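Long-range contact in gram-negative insecticidal protein (Chromobacterium piscinae, PDB 6FBM), which is an insecticidal toxin of the MACPF family, whose members typically form membrane pores, and probably acts by perforating target-cell membranes: residues L35-L47 with L135-F149. Numbering follows the deposited sequence.
Sequences LLGQPLFDFGGEL and LPGAATLRSMLRRDF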
loop_
_atom_site.group_PDB
_atom_site.type_symbol
_atom_site.label_atom_id
_atom_site.label_comp_id
_atom_site.label_asym_id
_atom_site.label_seq_id
_atom_site.Cartn_x
_atom_site.Cartn_y
_atom_site.Cartn_z
ATOM N N LEU A 35 -8.667 28.236 12.580
ATOM C CA LEU A 35 -7.454 28.951 12.207
ATOM C C LEU A 35 -7.737 29.844 11.011
ATOM O O LEU A 35 -8.603 29.546 10.219
ATOM C CB LEU A 35 -6.313 27.995 11.863
ATOM C CG LEU A 35 -5.863 27.060 12.974
ATOM C CD1 LEU A 35 -4.996 25.961 12.390
ATOM C CD2 LEU A 35 -5.136 27.802 14.059
ATOM N N LEU A 36 -7.022 30.952 10.931
ATOM C CA LEU A 36 -7.234 31.965 9.913
ATOM C C LEU A 36 -6.011 32.013 9.047
ATOM O O LEU A 36 -4.917 31.689 9.496
ATOM C CB LEU A 36 -7.465 33.328 10.536
ATOM C CG LEU A 36 -8.677 33.450 11.467
ATOM C CD1 LEU A 36 -8.641 34.868 12.064
ATOM C CD2 LEU A 36 -9.999 33.183 10.730
ATOM N N GLY A 37 -6.201 32.491 7.825
ATOM C CA GLY A 37 -5.338 32.170 6.695
ATOM C C GLY A 37 -3.856 32.402 6.825
ATOM O O GLY A 37 -3.075 31.442 6.816
ATOM N N GLN A 38 -3.469 33.678 6.915
ATOM C CA GLN A 38 -2.052 34.083 6.810
ATOM C C GLN A 38 -1.247 33.753 8.064
ATOM O O GLN A 38 -1.656 34.137 9.167
ATOM C CB GLN A 38 -1.863 35.579 6.453
ATOM C CG GLN A 38 -2.230 35.863 5.017
ATOM C CD GLN A 38 -3.475 36.721 4.849
ATOM O OE1 GLN A 38 -4.431 36.630 5.625
ATOM N NE2 GLN A 38 -3.460 37.556 3.828
ATOM N N PRO A 39 -0.106 33.026 7.916
ATOM C CA PRO A 39 0.851 32.944 9.040
ATOM C C PRO A 39 1.373 34.328 9.424
ATOM O O PRO A 39 1.597 35.153 8.558
ATOM C CB PRO A 39 1.985 32.066 8.487
ATOM C CG PRO A 39 1.351 31.270 7.394
ATOM C CD PRO A 39 0.325 32.199 6.775
ATOM N N LEU A 40 1.523 34.567 10.717
ATOM C CA LEU A 40 1.903 35.883 11.219
ATOM C C LEU A 40 3.395 36.013 11.323
ATOM O O LEU A 40 3.931 37.115 11.229
ATOM C CB LEU A 40 1.291 36.117 12.599
ATOM C CG LEU A 40 -0.153 36.637 12.643
ATOM C CD1 LEU A 40 -1.078 36.073 11.562
ATOM C CD2 LEU A 40 -0.716 36.394 14.036
ATOM N N PHE A 41 4.082 34.891 11.513
ATOM C CA PHE A 41 5.475 34.911 11.878
ATOM C C PHE A 41 6.298 34.107 10.914
ATOM O O PHE A 41 5.780 33.284 10.172
ATOM C CB PHE A 41 5.652 34.370 13.283
ATOM C CG PHE A 41 4.716 34.971 14.286
ATOM C CD1 PHE A 41 4.930 36.245 14.760
ATOM C CD2 PHE A 41 3.619 34.273 14.735
ATOM C CE1 PHE A 41 4.076 36.811 15.700
ATOM C CE2 PHE A 41 2.754 34.830 15.658
ATOM C CZ PHE A 41 2.985 36.107 16.139
ATOM N N ASP A 42 7.588 34.416 10.906
ATOM C CA ASP A 42 8.604 33.703 10.166
ATOM C C ASP A 42 9.388 33.051 11.297
ATOM O O ASP A 42 10.061 33.740 12.045
ATOM C CB ASP A 42 9.466 34.707 9.390
ATOM C CG ASP A 42 10.670 34.054 8.684
ATOM O OD1 ASP A 42 10.900 32.831 8.785
ATOM O OD2 ASP A 42 11.418 34.768 7.980
ATOM N N PHE A 43 9.287 31.732 11.426
ATOM C CA PHE A 43 9.853 31.025 12.586
ATOM C C PHE A 43 11.306 30.571 12.436
ATOM O O PHE A 43 11.821 29.882 13.320
ATOM C CB PHE A 43 8.958 29.841 12.963
ATOM C CG PHE A 43 7.660 30.246 13.574
ATOM C CD1 PHE A 43 7.634 30.831 14.826
ATOM C CD2 PHE A 43 6.465 30.034 12.903
ATOM C CE1 PHE A 43 6.436 31.203 15.386
ATOM C CE2 PHE A 43 5.264 30.394 13.469
ATOM C CZ PHE A 43 5.244 30.972 14.707
ATOM N N GLY A 44 11.951 30.967 11.334
ATOM C CA GLY A 44 13.299 30.537 11.007
ATOM C C GLY A 44 13.232 29.178 10.333
ATOM O O GLY A 44 12.312 28.332 10.630
ATOM N N GLY A 45 14.177 28.959 9.420
ATOM C CA GLY A 45 14.264 27.696 8.689
ATOM C C GLY A 45 15.043 26.625 9.427
ATOM O O GLY A 45 15.047 25.479 8.977
ATOM N N GLU A 46 15.680 26.978 10.552
ATOM C CA GLU A 46 16.387 26.004 11.345
ATOM C C GLU A 46 15.366 25.168 12.125
ATOM O O GLU A 46 14.407 25.697 12.695
ATOM C CB GLU A 46 17.395 26.651 12.303
ATOM C CG GLU A 46 18.527 27.411 11.629
ATOM C CD GLU A 46 18.316 28.930 11.591
ATOM O OE1 GLU A 46 17.164 29.444 11.774
ATOM O OE2 GLU A 46 19.340 29.644 11.373
ATOM N N LEU A 47 15.615 23.861 12.152
ATOM C CA LEU A 47 14.709 22.904 12.735
ATOM C C LEU A 47 15.420 22.063 13.780
ATOM O O LEU A 47 16.604 21.735 13.633
ATOM C CB LEU A 47 14.133 21.963 11.660
ATOM C CG LEU A 47 13.425 22.630 10.477
ATOM C CD1 LEU A 47 13.063 21.619 9.423
ATOM C CD2 LEU A 47 12.204 23.418 10.931
ATOM N N LEU A 135 5.106 29.059 21.624
ATOM C CA LEU A 135 5.902 30.082 20.971
ATOM C C LEU A 135 6.595 30.973 22.002
ATOM O O LEU A 135 6.244 30.956 23.195
ATOM C CB LEU A 135 4.995 30.967 20.118
ATOM C CG LEU A 135 4.260 30.251 18.983
ATOM C CD1 LEU A 135 3.486 31.266 18.170
ATOM C CD2 LEU A 135 5.221 29.501 18.075
ATOM N N PRO A 136 7.563 31.783 21.539
ATOM C CA PRO A 136 8.082 32.861 22.353
ATOM C C PRO A 136 7.003 33.885 22.741
ATOM O O PRO A 136 5.895 33.921 22.167
ATOM C CB PRO A 136 9.100 33.528 21.416
ATOM C CG PRO A 136 9.540 32.471 20.512
ATOM C CD PRO A 136 8.239 31.760 20.232
ATOM N N GLY A 137 7.363 34.721 23.705
ATOM C CA GLY A 137 6.520 35.830 24.152
ATOM C C GLY A 137 6.412 36.879 23.082
ATOM O O GLY A 137 7.230 36.910 22.162
ATOM N N ALA A 138 5.409 37.728 23.207
ATOM C CA ALA A 138 5.161 38.841 22.275
ATOM C C ALA A 138 6.396 39.614 21.893
ATOM O O ALA A 138 6.608 39.928 20.726
ATOM C CB ALA A 138 4.139 39.816 22.848
ATOM N N ALA A 139 7.201 39.921 22.894
ATOM C CA ALA A 139 8.378 40.752 22.670
ATOM C C ALA A 139 9.453 40.087 21.818
ATOM O O ALA A 139 10.176 40.761 21.111
ATOM C CB ALA A 139 8.940 41.239 23.997
ATOM N N THR A 140 9.555 38.770 21.876
ATOM C CA THR A 140 10.494 38.040 21.016
ATOM C C THR A 140 9.936 37.942 19.602
ATOM O O THR A 140 10.669 38.101 18.614
ATOM C CB THR A 140 10.735 36.637 21.583
ATOM O OG1 THR A 140 11.297 36.731 22.887
ATOM C CG2 THR A 140 11.673 35.817 20.669
ATOM N N LEU A 141 8.638 37.672 19.514
ATOM C CA LEU A 141 7.961 37.522 18.226
ATOM C C LEU A 141 7.907 38.808 17.423
ATOM O O LEU A 141 7.809 38.774 16.192
ATOM C CB LEU A 141 6.533 36.985 18.420
ATOM C CG LEU A 141 6.404 35.524 18.903
ATOM C CD1 LEU A 141 4.984 35.270 19.400
ATOM C CD2 LEU A 141 6.798 34.568 17.779
ATOM N N ARG A 142 7.991 39.945 18.107
ATOM C CA ARG A 142 8.000 41.259 17.457
ATOM C C ARG A 142 9.030 41.365 16.364
ATOM O O ARG A 142 8.767 42.001 15.347
ATOM C CB ARG A 142 8.236 42.363 18.489
ATOM C CG ARG A 142 7.699 43.740 18.085
ATOM C CD ARG A 142 6.872 44.347 19.206
ATOM N NE ARG A 142 7.641 44.417 20.450
ATOM C CZ ARG A 142 7.134 44.422 21.692
ATOM N NH1 ARG A 142 5.821 44.360 21.910
ATOM N NH2 ARG A 142 7.963 44.481 22.736
ATOM N N SER A 143 10.184 40.724 16.540
ATOM C CA SER A 143 11.228 40.698 15.505
ATOM C C SER A 143 11.067 39.570 14.462
ATOM O O SER A 143 11.941 39.388 13.621
ATOM C CB SER A 143 12.615 40.596 16.170
ATOM O OG SER A 143 12.835 39.289 16.680
ATOM N N MET A 144 9.964 38.828 14.517
ATOM C CA MET A 144 9.757 37.647 13.674
ATOM C C MET A 144 8.503 37.759 12.833
ATOM O O MET A 144 8.030 36.748 12.329
ATOM C CB MET A 144 9.656 36.399 14.569
ATOM C CG MET A 144 10.966 36.044 15.245
ATOM S SD MET A 144 10.672 34.950 16.627
ATOM C CE MET A 144 10.194 33.402 15.865
ATOM N N LEU A 145 7.982 38.977 12.664
ATOM C CA LEU A 145 6.733 39.180 11.961
ATOM C C LEU A 145 6.961 39.063 10.475
ATOM O O LEU A 145 8.025 39.446 9.973
ATOM C CB LEU A 145 6.166 40.568 12.271
ATOM C CG LEU A 145 5.918 40.905 13.735
ATOM C CD1 LEU A 145 5.295 42.284 13.815
ATOM C CD2 LEU A 145 5.022 39.878 14.406
ATOM N N ARG A 146 5.973 38.522 9.768
ATOM C CA ARG A 146 6.022 38.503 8.309
ATOM C C ARG A 146 5.813 39.934 7.855
ATOM O O ARG A 146 5.219 40.744 8.565
ATOM C CB ARG A 146 4.956 37.593 7.699
ATOM C CG ARG A 146 5.126 36.130 8.064
ATOM C CD ARG A 146 4.882 35.147 6.962
ATOM N NE ARG A 146 5.936 35.183 5.945
ATOM C CZ ARG A 146 6.994 34.367 5.898
ATOM N NH1 ARG A 146 7.195 33.409 6.810
ATOM N NH2 ARG A 146 7.874 34.505 4.908
ATOM N N ARG A 147 6.301 40.222 6.655
ATOM C CA ARG A 147 6.382 41.588 6.146
ATOM C C ARG A 147 5.010 42.286 6.137
ATOM O O ARG A 147 4.848 43.300 6.807
ATOM C CB ARG A 147 7.070 41.604 4.766
ATOM C CG ARG A 147 7.466 42.980 4.201
ATOM C CD ARG A 147 6.619 43.406 3.001
ATOM N NE ARG A 147 6.747 42.486 1.843
ATOM C CZ ARG A 147 5.790 41.669 1.354
ATOM N NH1 ARG A 147 4.557 41.605 1.887
ATOM N NH2 ARG A 147 6.079 40.895 0.312
ATOM N N ASP A 148 4.022 41.740 5.421
ATOM C CA ASP A 148 2.748 42.469 5.280
ATOM C C ASP A 148 1.958 42.576 6.598
ATOM O O ASP A 148 1.281 43.582 6.834
ATOM C CB ASP A 148 1.861 42.041 4.079
ATOM C CG ASP A 148 1.903 40.536 3.766
ATOM O OD1 ASP A 148 2.021 39.707 4.696
ATOM O OD2 ASP A 148 1.822 40.198 2.565
ATOM N N PHE A 149 2.085 41.576 7.474
ATOM C CA PHE A 149 1.479 41.662 8.787
ATOM C C PHE A 149 2.139 42.779 9.594
ATOM O O PHE A 149 1.432 43.609 10.159
ATOM C CB PHE A 149 1.513 40.320 9.524
ATOM C CG PHE A 149 0.988 40.384 10.939
ATOM C CD1 PHE A 149 -0.267 40.902 11.200
ATOM C CD2 PHE A 149 1.746 39.911 11.997
ATOM C CE1 PHE A 149 -0.752 40.960 12.491
ATOM C CE2 PHE A 149 1.264 39.955 13.292
ATOM C CZ PHE A 149 0.019 40.478 13.539
#
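Phe41 and Leu145 face each other as a single antiparallel bridge, a non-hydrogen-bonded pair whose CA atoms lie 4.5 Å apart. The flanking residues supply its two backbone bonds: Arg146 N donates to Leu40 O over 2.9 Å, and Asp42 N to Met144 O over 2.8 Å. Both are nearly straight, with N-H...O angles of 169° and 167°, but they differ at the acceptor: the donor to Leu40 O is tilted from the carbonyl plane, whereas Asp42 N meets Met144 O almost head-on.

Beyond this bridge the grip is largely apolar. The Phe41 ring is sandwiched, with Leu141 CD2 over one face at 4.0 Å from the centroid, a CH-pi contact, and Leu40 CB over the opposite face. Leu145 CD2 comes obliquely to within 3.5 Å of Phe41 CE1, the two side chains running side by side. One face of the Phe43 ring lies over Phe41 CB, offset toward the rim; the ring also meets Leu135 CD2 and, through the bend at chi3 of Met144, the methyl CE, which lies 3.8 Å from Phe43 CD1. In Phe149, CG stands anti to the backbone N (chi1 176°), which brings the ring under Leu40, whose CG sits 3.9 Å from its centroid. At the solvent-facing side, the bent chain of Arg146 crosses Asp42; NH1 remains 4.2 Å from OD1, which lies well off the guanidinium plane, so any attraction is probably electrostatic only.

Tyr171 of strand 170-177 meets Phe41 edge-to-face, and Tyr167 packs on Phe149. The contact thus ties the loop after strand 35-39 to helices 138-141 and 147-154 and the turn joining them. Segment 135-149 continues directly from strand 120-134 of the antiparallel sheet at the heart of the MACPF fold.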